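Decapping nuclease RAI1 (Candida albicans, PDB 5BUD) removes the NAD cap from the 5' end of RNAs with the help of divalent metal ions and binds and stimulates the exoribonuclease RAT1. Local coordinates at residues P20-S25 with Y206-R211; E175-I180 with N194-V199; G330-W335 with K358-S363; I346-L351 with E368-L373. One frame throughout, in Å; residues are numbered along the deposited sequence.

Contact 1 (P20-S25 with Y206-R211); sequences PRELFS and YLSVIR
Backbone hydrogen bonds pair strand 21-28 with strand 205-214 in antiparallel fashion. R21 and R211 form a two-bond pair: R21 N gives to R211 O at 3.0 Å and R211 N gives back to R21 O, both running nearly along the C=O axes. One pair further on, a classic beta bulge interrupts the ladder, since L23 and F24 both face V209. L23 N reaches V209 O at 2.8 Å, in the carbonyl plane; F24 N makes only a weak bond to the same oxygen, at 3.4 Å. V209 N then returns a straight bond to F24 O (166°).

Polar side chains meet beside the bulge. E22 is extended, with CG anti to the backbone N (chi1 178°), and its OE1 accepts from S208 OG at 2.8 Å, the hydroxyl standing above the carboxylate plane. Y243 OH binds that same OE1 and also Y206 OH, while Y206 CZ packs against S25 CB.

Apolar contact is concentrated where F24 and V209 run side by side. F24 takes the crowded position between backbone N and carbonyl carbon (chi1 61°), which lays its ring against V209, whose CB sits over one face 3.9 Å from the centroid in a CH-pi contact. The L23 and R211 side chains cross obliquely, L23 CD2 lying 3.7 Å from R211 CB, and P20 CB touches I210 CD1.

The buried E22 carboxylate is thus gripped at OE1 by two hydroxyls, S208 and Y243, which would be expected to stabilise its charge, while the bulge lets V209 O serve two amides, the second only weakly.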
# COMPACT_ATOMS: atom_id res chain seq x y z
N PRO A 20 -4.78 2.54 14.67
CA PRO A 20 -4.24 1.24 14.24
C PRO A 20 -3.14 0.74 15.17
O PRO A 20 -2.44 1.55 15.78
CB PRO A 20 -3.67 1.52 12.84
CG PRO A 20 -3.97 2.95 12.55
CD PRO A 20 -4.28 3.63 13.83
N ARG A 21 -2.95 -0.58 15.22
CA ARG A 21 -1.89 -1.19 16.02
C ARG A 21 -1.29 -2.32 15.22
O ARG A 21 -2.02 -3.10 14.62
CB ARG A 21 -2.46 -1.76 17.33
CG ARG A 21 -3.22 -0.77 18.18
CD ARG A 21 -2.34 0.40 18.64
NE ARG A 21 -2.96 1.15 19.73
CZ ARG A 21 -2.61 2.39 20.09
NH1 ARG A 21 -1.65 3.05 19.45
NH2 ARG A 21 -3.23 2.98 21.10
N GLU A 22 0.04 -2.42 15.20
CA GLU A 22 0.69 -3.54 14.54
C GLU A 22 0.41 -4.80 15.37
O GLU A 22 0.53 -4.76 16.59
CB GLU A 22 2.19 -3.33 14.46
CG GLU A 22 2.94 -4.50 13.84
CD GLU A 22 4.38 -4.16 13.53
OE1 GLU A 22 4.62 -3.24 12.71
OE2 GLU A 22 5.27 -4.82 14.09
N LEU A 23 0.09 -5.90 14.68
CA LEU A 23 -0.05 -7.22 15.30
C LEU A 23 1.27 -7.96 15.21
O LEU A 23 1.76 -8.47 16.22
CB LEU A 23 -1.16 -8.02 14.59
CG LEU A 23 -2.56 -7.38 14.57
CD1 LEU A 23 -3.58 -8.26 13.85
CD2 LEU A 23 -3.04 -7.04 15.98
N PHE A 24 1.84 -8.04 14.01
CA PHE A 24 3.14 -8.65 13.80
C PHE A 24 3.70 -8.14 12.49
O PHE A 24 3.07 -7.32 11.82
CB PHE A 24 3.01 -10.20 13.77
CG PHE A 24 2.11 -10.71 12.66
CD1 PHE A 24 0.77 -10.88 12.88
CD2 PHE A 24 2.62 -10.97 11.41
CE1 PHE A 24 -0.05 -11.31 11.87
CE2 PHE A 24 1.80 -11.42 10.39
CZ PHE A 24 0.46 -11.58 10.62
N SER A 25 4.87 -8.66 12.11
CA SER A 25 5.50 -8.37 10.85
C SER A 25 6.13 -9.61 10.26
O SER A 25 6.31 -10.61 10.95
CB SER A 25 6.60 -7.34 11.05
OG SER A 25 7.51 -7.80 12.01
N TYR A 206 9.84 -5.21 4.02
CA TYR A 206 9.40 -5.41 5.37
C TYR A 206 7.91 -5.13 5.42
O TYR A 206 7.46 -4.02 5.04
CB TYR A 206 10.13 -4.46 6.28
CG TYR A 206 9.73 -4.53 7.73
CD1 TYR A 206 10.26 -5.49 8.59
CD2 TYR A 206 8.85 -3.62 8.25
CE1 TYR A 206 9.88 -5.52 9.94
CE2 TYR A 206 8.48 -3.64 9.57
CZ TYR A 206 9.02 -4.57 10.41
OH TYR A 206 8.58 -4.53 11.72
N LEU A 207 7.14 -6.11 5.88
CA LEU A 207 5.70 -6.00 5.91
C LEU A 207 5.14 -6.00 7.31
O LEU A 207 5.40 -6.91 8.11
CB LEU A 207 5.04 -7.09 5.07
CG LEU A 207 5.48 -7.06 3.60
CD1 LEU A 207 6.54 -8.12 3.38
CD2 LEU A 207 4.30 -7.30 2.67
N SER A 208 4.32 -5.00 7.58
CA SER A 208 3.58 -4.89 8.81
C SER A 208 2.17 -5.39 8.56
O SER A 208 1.55 -5.09 7.53
CB SER A 208 3.52 -3.43 9.24
OG SER A 208 2.94 -3.26 10.50
N VAL A 209 1.66 -6.13 9.52
CA VAL A 209 0.27 -6.50 9.56
C VAL A 209 -0.34 -5.82 10.76
O VAL A 209 0.09 -6.03 11.90
CB VAL A 209 0.08 -8.02 9.64
CG1 VAL A 209 -1.39 -8.36 9.74
CG2 VAL A 209 0.64 -8.66 8.40
N ILE A 210 -1.37 -5.02 10.49
CA ILE A 210 -1.98 -4.18 11.51
C ILE A 210 -3.46 -4.50 11.63
O ILE A 210 -4.08 -4.98 10.69
CB ILE A 210 -1.81 -2.68 11.20
CG1 ILE A 210 -2.56 -2.28 9.92
CG2 ILE A 210 -0.34 -2.34 11.02
CD1 ILE A 210 -3.13 -0.90 10.03
N ARG A 211 -4.00 -4.24 12.82
CA ARG A 211 -5.42 -4.26 13.08
C ARG A 211 -5.86 -2.78 13.20
O ARG A 211 -5.20 -2.01 13.86
CB ARG A 211 -5.68 -4.99 14.39
CG ARG A 211 -7.12 -5.34 14.69
CD ARG A 211 -7.19 -6.33 15.86
NE ARG A 211 -8.55 -6.75 16.23
CZ ARG A 211 -9.38 -6.07 17.02
NH1 ARG A 211 -9.03 -4.89 17.54
NH2 ARG A 211 -10.58 -6.56 17.31

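Contact 2 (E175-I180 with N194-V199). With MN (manganese (II) ion), chain G.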
# COMPACT_ATOMS: atom_id res chain seq x y z
N GLU A 175 15.12 5.24 -1.80
CA GLU A 175 15.04 4.41 -0.63
C GLU A 175 16.41 3.89 -0.23
O GLU A 175 16.74 3.83 0.95
CB GLU A 175 14.12 3.20 -0.84
CG GLU A 175 12.65 3.49 -1.04
CD GLU A 175 11.87 2.21 -1.38
OE1 GLU A 175 12.47 1.12 -1.28
OE2 GLU A 175 10.70 2.26 -1.77
N THR A 176 17.20 3.52 -1.23
CA THR A 176 18.53 2.97 -1.00
C THR A 176 19.47 4.01 -0.42
O THR A 176 20.16 3.72 0.52
CB THR A 176 19.09 2.37 -2.32
OG1 THR A 176 18.18 1.35 -2.78
CG2 THR A 176 20.45 1.76 -2.10
N ILE A 177 19.48 5.23 -0.97
CA ILE A 177 20.42 6.26 -0.50
C ILE A 177 19.96 7.02 0.75
O ILE A 177 20.78 7.66 1.41
CB ILE A 177 20.92 7.18 -1.64
CG1 ILE A 177 19.79 7.99 -2.30
CG2 ILE A 177 21.58 6.33 -2.71
CD1 ILE A 177 19.38 9.24 -1.56
N ALA A 178 18.69 6.85 1.14
CA ALA A 178 18.10 7.55 2.31
C ALA A 178 17.97 6.71 3.55
O ALA A 178 17.58 7.23 4.61
CB ALA A 178 16.75 8.15 1.94
N THR A 179 18.32 5.41 3.48
CA THR A 179 18.17 4.54 4.62
C THR A 179 19.47 3.73 4.91
O THR A 179 20.31 3.57 4.03
CB THR A 179 17.05 3.52 4.40
OG1 THR A 179 17.42 2.60 3.35
CG2 THR A 179 15.70 4.22 4.07
N ILE A 180 19.55 3.24 6.12
CA ILE A 180 20.65 2.38 6.62
C ILE A 180 20.06 1.12 7.28
O ILE A 180 18.95 1.16 7.82
CB ILE A 180 21.54 3.18 7.61
CG1 ILE A 180 20.67 3.99 8.59
CG2 ILE A 180 22.45 4.11 6.82
CD1 ILE A 180 21.40 4.62 9.76
N ASN A 194 28.95 4.29 1.62
CA ASN A 194 28.91 3.44 0.43
C ASN A 194 27.52 3.24 -0.20
O ASN A 194 27.37 2.43 -1.12
CB ASN A 194 29.49 2.06 0.77
CG ASN A 194 30.96 2.12 1.15
OD1 ASN A 194 31.62 3.17 1.04
ND2 ASN A 194 31.49 0.99 1.61
N ARG A 195 26.52 3.95 0.30
CA ARG A 195 25.14 3.71 -0.11
C ARG A 195 24.89 4.03 -1.55
O ARG A 195 24.15 3.33 -2.23
CB ARG A 195 24.19 4.51 0.76
CG ARG A 195 24.04 3.88 2.10
CD ARG A 195 23.00 4.58 2.89
NE ARG A 195 23.38 5.96 3.17
CZ ARG A 195 22.61 6.82 3.82
NH1 ARG A 195 21.42 6.42 4.25
NH2 ARG A 195 23.03 8.05 4.06
N ASN A 196 25.52 5.10 -2.02
CA ASN A 196 25.35 5.56 -3.39
C ASN A 196 25.92 4.56 -4.41
O ASN A 196 25.62 4.64 -5.59
CB ASN A 196 25.99 6.93 -3.58
CG ASN A 196 25.43 7.71 -4.76
OD1 ASN A 196 24.33 7.43 -5.26
ND2 ASN A 196 26.19 8.72 -5.22
N LYS A 197 26.75 3.61 -3.95
CA LYS A 197 27.29 2.58 -4.86
C LYS A 197 26.58 1.24 -4.72
O LYS A 197 26.76 0.35 -5.53
CB LYS A 197 28.79 2.38 -4.61
CG LYS A 197 29.64 3.57 -5.04
CD LYS A 197 31.04 3.52 -4.42
CE LYS A 197 31.88 4.73 -4.79
NZ LYS A 197 32.24 4.80 -6.24
N LYS A 198 25.77 1.08 -3.67
CA LYS A 198 25.06 -0.18 -3.45
C LYS A 198 24.14 -0.48 -4.63
O LYS A 198 23.53 0.42 -5.19
CB LYS A 198 24.27 -0.07 -2.14
CG LYS A 198 23.81 -1.37 -1.54
CD LYS A 198 22.79 -1.13 -0.43
CE LYS A 198 23.30 -0.18 0.63
NZ LYS A 198 22.46 -0.25 1.87
N VAL A 199 24.09 -1.76 -5.03
CA VAL A 199 23.16 -2.24 -6.04
C VAL A 199 21.74 -2.10 -5.53
O VAL A 199 21.42 -2.55 -4.45
CB VAL A 199 23.41 -3.74 -6.35
CG1 VAL A 199 22.29 -4.31 -7.20
CG2 VAL A 199 24.75 -3.92 -7.06
MN MN G . 11.55 -0.85 -0.94
O HOH W 1 20.62 1.45 1.97
O HOH W 2 13.36 -1.60 0.42
O HOH W 3 10.38 -2.95 -1.05
O HOH W 4 10.39 -0.25 1.07
O HOH W 5 13.01 -1.31 -2.62
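R195 starts with CG anti to its carbonyl carbon (chi1 -76°) and bends at chi3 (-64°), which swings the guanidinium in against the end of helix 158-178. T179, with OG1 in the crowded position (chi1 67°), turns its hydroxyl back to E175 O at 2.8 Å. The guanidinium lies between I177 O, 3.1 Å from R195 CZ and over the centre of one face, and I180 CG2 over the opposite face. Its straight bond runs in its own plane, from R195 NH1 to T179 O at 3.1 Å, although NH1 stands above the carbonyl plane and not on a lone pair. Y47 O takes a second bond from NH1, and I192 O one from NE, so three backbone carbonyls hold the group. Alongside, water 1 gives to T176 O and T179 O and accepts from K198 NZ at 2.5 Å. I177 CG2 rests on N196 CA. At the far end of the segment, E175 extends beyond CG and binds manganese through OE1 at 2.2 Å; the same ion also binds four waters. This glutamate belongs to the divalent-metal site of the RAI1-like PD-(D/E)XK nuclease fold, beside D226 and L246 and next to a sugar of the bound RNA.

Contact 3 (G330-W335 with K358-S363); sequences GAVVDW and KSFTLS
W335 is the large bump of this contact, a tryptophan on helix 322-339 whose six-membered ring pushes between F360 and L362 of strand 359-364. Its CG lies anti to the backbone N (chi1 177°), so the indole reaches straight toward the strand. The far corner of the ring does the touching: CZ3 meets F360 CE2 at 3.7 Å, and CH2 meets L362 CB at 3.8 Å, with the backbone of T361 at the ring edge. L362 also lays CD2 over one face of the indole, 4.3 Å from the centroid of the six-membered ring of W335 and nearer the rim than the middle. The two aromatic rings meet obliquely, planes 54° apart, and W335 CZ3 comes in at the edge of F360. One helical turn earlier, V332 fills the neighbouring hollow, its CG1 lying 3.9 Å from F360 CE2 while the two side chains cross at about a right angle. This is helix-on-sheet packing: the segments 330-335 and 359-363 run almost parallel, 15° apart, and their axes come no closer than 11.5 Å, a gap bridged by side chains. L351 of the adjacent strand 349-354 broadens the apolar bed by touching W335, F360 and L362. W328, from the same helix as W335, meets the F360 ring edge-to-face.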
# COMPACT_ATOMS: atom_id res chain seq x y z
N GLY A 330 -15.86 4.46 4.85
CA GLY A 330 -16.69 3.92 5.92
C GLY A 330 -18.01 3.30 5.45
O GLY A 330 -18.44 2.28 5.98
N ALA A 331 -18.63 3.91 4.44
CA ALA A 331 -19.86 3.38 3.84
C ALA A 331 -19.57 2.06 3.13
O ALA A 331 -20.29 1.08 3.30
CB ALA A 331 -20.42 4.39 2.87
N VAL A 332 -18.48 2.02 2.36
CA VAL A 332 -18.09 0.79 1.66
C VAL A 332 -17.90 -0.36 2.64
O VAL A 332 -18.48 -1.42 2.45
CB VAL A 332 -16.79 0.96 0.84
CG1 VAL A 332 -16.28 -0.39 0.33
CG2 VAL A 332 -17.03 1.89 -0.34
N VAL A 333 -17.07 -0.19 3.67
CA VAL A 333 -16.71 -1.33 4.54
C VAL A 333 -17.88 -1.80 5.41
O VAL A 333 -18.05 -3.00 5.64
CB VAL A 333 -15.47 -1.06 5.42
CG1 VAL A 333 -14.26 -0.78 4.52
CG2 VAL A 333 -15.73 0.06 6.41
N ASP A 334 -18.70 -0.86 5.88
CA ASP A 334 -19.96 -1.23 6.51
C ASP A 334 -20.88 -2.03 5.56
O ASP A 334 -21.51 -3.00 5.98
CB ASP A 334 -20.70 -0.01 7.05
CG ASP A 334 -21.92 -0.41 7.86
OD1 ASP A 334 -21.75 -0.85 9.03
OD2 ASP A 334 -23.02 -0.33 7.31
N TRP A 335 -20.94 -1.65 4.29
CA TRP A 335 -21.76 -2.36 3.29
C TRP A 335 -21.22 -3.78 3.12
O TRP A 335 -21.98 -4.76 3.25
CB TRP A 335 -21.76 -1.56 1.98
CG TRP A 335 -22.50 -2.15 0.81
CD1 TRP A 335 -23.85 -2.30 0.66
CD2 TRP A 335 -21.91 -2.60 -0.41
NE1 TRP A 335 -24.13 -2.82 -0.57
CE2 TRP A 335 -22.95 -3.02 -1.25
CE3 TRP A 335 -20.59 -2.68 -0.88
CZ2 TRP A 335 -22.73 -3.54 -2.53
CZ3 TRP A 335 -20.36 -3.20 -2.16
CH2 TRP A 335 -21.43 -3.62 -2.97
N LYS A 358 -20.09 3.62 -13.98
CA LYS A 358 -20.17 4.37 -12.70
C LYS A 358 -20.90 3.56 -11.63
O LYS A 358 -21.87 4.03 -11.03
CB LYS A 358 -20.89 5.73 -12.85
CG LYS A 358 -20.75 6.45 -14.18
CD LYS A 358 -19.33 6.85 -14.50
CE LYS A 358 -19.26 7.80 -15.69
NZ LYS A 358 -19.93 9.11 -15.44
N SER A 359 -20.43 2.34 -11.39
CA SER A 359 -21.11 1.43 -10.49
C SER A 359 -20.10 0.73 -9.58
O SER A 359 -18.96 0.53 -9.96
CB SER A 359 -21.89 0.39 -11.29
OG SER A 359 -21.03 -0.39 -12.09
N PHE A 360 -20.57 0.39 -8.38
CA PHE A 360 -19.79 -0.27 -7.36
C PHE A 360 -20.62 -1.47 -6.92
O PHE A 360 -21.65 -1.30 -6.28
CB PHE A 360 -19.54 0.69 -6.19
CG PHE A 360 -18.44 0.25 -5.28
CD1 PHE A 360 -17.11 0.57 -5.57
CD2 PHE A 360 -18.72 -0.48 -4.13
CE1 PHE A 360 -16.08 0.16 -4.73
CE2 PHE A 360 -17.69 -0.90 -3.30
CZ PHE A 360 -16.38 -0.57 -3.59
N THR A 361 -20.19 -2.68 -7.30
CA THR A 361 -21.03 -3.87 -7.21
C THR A 361 -20.35 -5.13 -6.67
O THR A 361 -19.15 -5.35 -6.83
CB THR A 361 -21.60 -4.25 -8.60
OG1 THR A 361 -20.54 -4.69 -9.44
CG2 THR A 361 -22.31 -3.05 -9.23
N LEU A 362 -21.18 -5.98 -6.09
CA LEU A 362 -20.79 -7.25 -5.57
C LEU A 362 -21.63 -8.30 -6.31
O LEU A 362 -22.86 -8.24 -6.30
CB LEU A 362 -21.14 -7.25 -4.09
CG LEU A 362 -20.32 -7.89 -2.99
CD1 LEU A 362 -18.83 -7.77 -3.23
CD2 LEU A 362 -20.76 -7.27 -1.67
N SER A 363 -20.97 -9.24 -6.97
CA SER A 363 -21.69 -10.32 -7.64
C SER A 363 -20.99 -11.65 -7.36
O SER A 363 -19.79 -11.69 -7.09
CB SER A 363 -21.78 -10.05 -9.16
OG SER A 363 -20.52 -9.78 -9.74

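Contact 4 (I346-L351 with E368-L373); sequences IKSYRL and ETNEKL
S348 and N370 touch tip to tip through a short hydrogen bond, S348 OG giving to N370 OD1 at 2.6 Å. The hydroxyl lies in the carbonyl plane of the amide, on a lone pair of OD1, with a C=O...donor angle of 134°. Two torsions bring the groups together: S348 OG is anti to its carbonyl carbon (chi1 -61°), beside the backbone N, and N370 CG is anti to the backbone N (chi1 173°), which sends the amide from the helix toward the incoming chain. OD1 also lies against the backbone of K347, 3.1 Å from K347 C.

Next to this bond the contact turns apolar. L373, one turn further along the helix, places CD1 3.9 Å from S348 CB, so the serine carries a polar contact on its oxygen and an apolar one on its carbon. The contact joins helix 367-377 to the chain just where it enters strand 349-354; that strand and strand 359-364 form an antiparallel pair, and the helix follows the second of them.

Further out, R374 reaches into the same spot: its NE binds N370 OD1, giving that oxygen a second donor, and its NH2 binds K347 O. The amide oxygen is therefore held by R374 from the helix and by S348 from the chain leading into the strand. V126 of strand 121-128 touches both S348 and L373, and T365 packs on N370. Farther along the strand, T369 CG2 comes only loosely near R350 NH1, at 4.5 Å.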
# COMPACT_ATOMS: atom_id res chain seq x y z
N ILE A 346 -19.76 -21.32 0.84
CA ILE A 346 -20.19 -22.06 -0.33
C ILE A 346 -19.90 -21.25 -1.60
O ILE A 346 -19.93 -21.78 -2.72
CB ILE A 346 -21.69 -22.45 -0.15
CG1 ILE A 346 -21.86 -23.94 -0.30
CG2 ILE A 346 -22.62 -21.60 -1.00
CD1 ILE A 346 -21.28 -24.69 0.88
N LYS A 347 -19.59 -19.97 -1.43
CA LYS A 347 -19.31 -19.13 -2.58
C LYS A 347 -18.35 -17.98 -2.29
O LYS A 347 -17.88 -17.82 -1.17
CB LYS A 347 -20.61 -18.62 -3.19
CG LYS A 347 -21.66 -18.14 -2.23
CD LYS A 347 -23.00 -18.47 -2.86
CE LYS A 347 -24.11 -17.53 -2.44
NZ LYS A 347 -25.42 -18.12 -2.87
N SER A 348 -18.04 -17.27 -3.37
CA SER A 348 -17.14 -16.12 -3.38
C SER A 348 -17.76 -15.05 -4.28
O SER A 348 -18.69 -15.35 -5.07
CB SER A 348 -15.81 -16.53 -3.97
OG SER A 348 -15.20 -17.55 -3.23
N TYR A 349 -17.21 -13.84 -4.19
CA TYR A 349 -17.73 -12.67 -4.89
C TYR A 349 -16.66 -11.81 -5.58
O TYR A 349 -15.52 -11.71 -5.11
CB TYR A 349 -18.49 -11.77 -3.91
CG TYR A 349 -19.47 -12.54 -3.09
CD1 TYR A 349 -20.82 -12.63 -3.46
CD2 TYR A 349 -19.05 -13.22 -1.96
CE1 TYR A 349 -21.72 -13.38 -2.69
CE2 TYR A 349 -19.93 -13.96 -1.20
CZ TYR A 349 -21.26 -14.04 -1.56
OH TYR A 349 -22.09 -14.79 -0.76
N ARG A 350 -17.07 -11.19 -6.68
CA ARG A 350 -16.32 -10.14 -7.34
C ARG A 350 -16.83 -8.84 -6.78
O ARG A 350 -18.03 -8.61 -6.76
CB ARG A 350 -16.62 -10.10 -8.83
CG ARG A 350 -15.96 -11.17 -9.65
CD ARG A 350 -15.89 -10.74 -11.11
NE ARG A 350 -14.60 -11.10 -11.66
CZ ARG A 350 -14.21 -12.34 -11.92
NH1 ARG A 350 -15.02 -13.39 -11.70
NH2 ARG A 350 -13.00 -12.55 -12.40
N LEU A 351 -15.92 -7.99 -6.32
CA LEU A 351 -16.25 -6.63 -5.94
C LEU A 351 -15.61 -5.76 -7.02
O LEU A 351 -14.41 -5.82 -7.22
CB LEU A 351 -15.67 -6.30 -4.57
CG LEU A 351 -15.80 -4.88 -4.01
CD1 LEU A 351 -17.23 -4.40 -3.98
CD2 LEU A 351 -15.20 -4.82 -2.62
N GLU A 368 -16.10 -22.44 -10.60
CA GLU A 368 -14.69 -22.77 -10.87
C GLU A 368 -13.73 -21.73 -10.23
O GLU A 368 -12.63 -22.05 -9.77
CB GLU A 368 -14.44 -22.85 -12.38
CG GLU A 368 -15.10 -24.02 -13.11
CD GLU A 368 -16.63 -23.95 -13.21
OE1 GLU A 368 -17.23 -22.85 -13.09
OE2 GLU A 368 -17.24 -25.03 -13.42
N THR A 369 -14.17 -20.47 -10.23
CA THR A 369 -13.41 -19.36 -9.63
C THR A 369 -13.41 -19.49 -8.12
O THR A 369 -12.36 -19.38 -7.48
CB THR A 369 -14.00 -18.01 -10.08
OG1 THR A 369 -13.89 -17.92 -11.51
CG2 THR A 369 -13.27 -16.86 -9.44
N ASN A 370 -14.58 -19.77 -7.55
CA ASN A 370 -14.69 -20.02 -6.11
C ASN A 370 -13.77 -21.14 -5.66
O ASN A 370 -13.05 -21.00 -4.66
CB ASN A 370 -16.13 -20.31 -5.72
CG ASN A 370 -16.27 -20.73 -4.27
OD1 ASN A 370 -16.17 -19.91 -3.37
ND2 ASN A 370 -16.51 -22.03 -4.05
N GLU A 371 -13.80 -22.25 -6.40
CA GLU A 371 -12.90 -23.39 -6.13
C GLU A 371 -11.44 -22.99 -6.19
O GLU A 371 -10.69 -23.36 -5.29
CB GLU A 371 -13.14 -24.58 -7.08
CG GLU A 371 -13.71 -25.81 -6.38
CD GLU A 371 -15.09 -25.57 -5.81
OE1 GLU A 371 -15.44 -26.23 -4.81
OE2 GLU A 371 -15.83 -24.73 -6.37
N LYS A 372 -11.02 -22.27 -7.22
CA LYS A 372 -9.62 -21.84 -7.28
C LYS A 372 -9.27 -20.97 -6.08
O LYS A 372 -8.19 -21.11 -5.50
CB LYS A 372 -9.31 -21.08 -8.57
CG LYS A 372 -9.17 -21.99 -9.78
CD LYS A 372 -8.94 -21.19 -11.05
CE LYS A 372 -10.24 -20.70 -11.66
NZ LYS A 372 -10.00 -20.15 -13.03
N LEU A 373 -10.18 -20.07 -5.71
CA LEU A 373 -9.90 -19.13 -4.64
C LEU A 373 -9.66 -19.88 -3.33
O LEU A 373 -8.72 -19.58 -2.57
CB LEU A 373 -11.05 -18.12 -4.49
CG LEU A 373 -11.02 -16.99 -5.55
CD1 LEU A 373 -12.28 -16.16 -5.52
CD2 LEU A 373 -9.78 -16.11 -5.40

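Contacts 3 and 4 are interleaved along the chain and touch: S363 O lies 2.8 Å from R350 N, probably a hydrogen bond between neighbouring strands 359-364 and 349-354, and F360 CE2 packs on L351 CD1 at 3.6 Å. Contact 2, nested in the loop closed by contact 1, lies across the chain's centre from this pair, its centre about 42 Å from that of contact 3. It holds metal ligand E175. Contact 1 flanks the active site, with the Y206 side chain about 8 Å from a bound manganese; its nearest atoms are about 9 Å from those of contact 2. The nearest atoms of contacts 3 and 4 are each about 19 Å from the RNA.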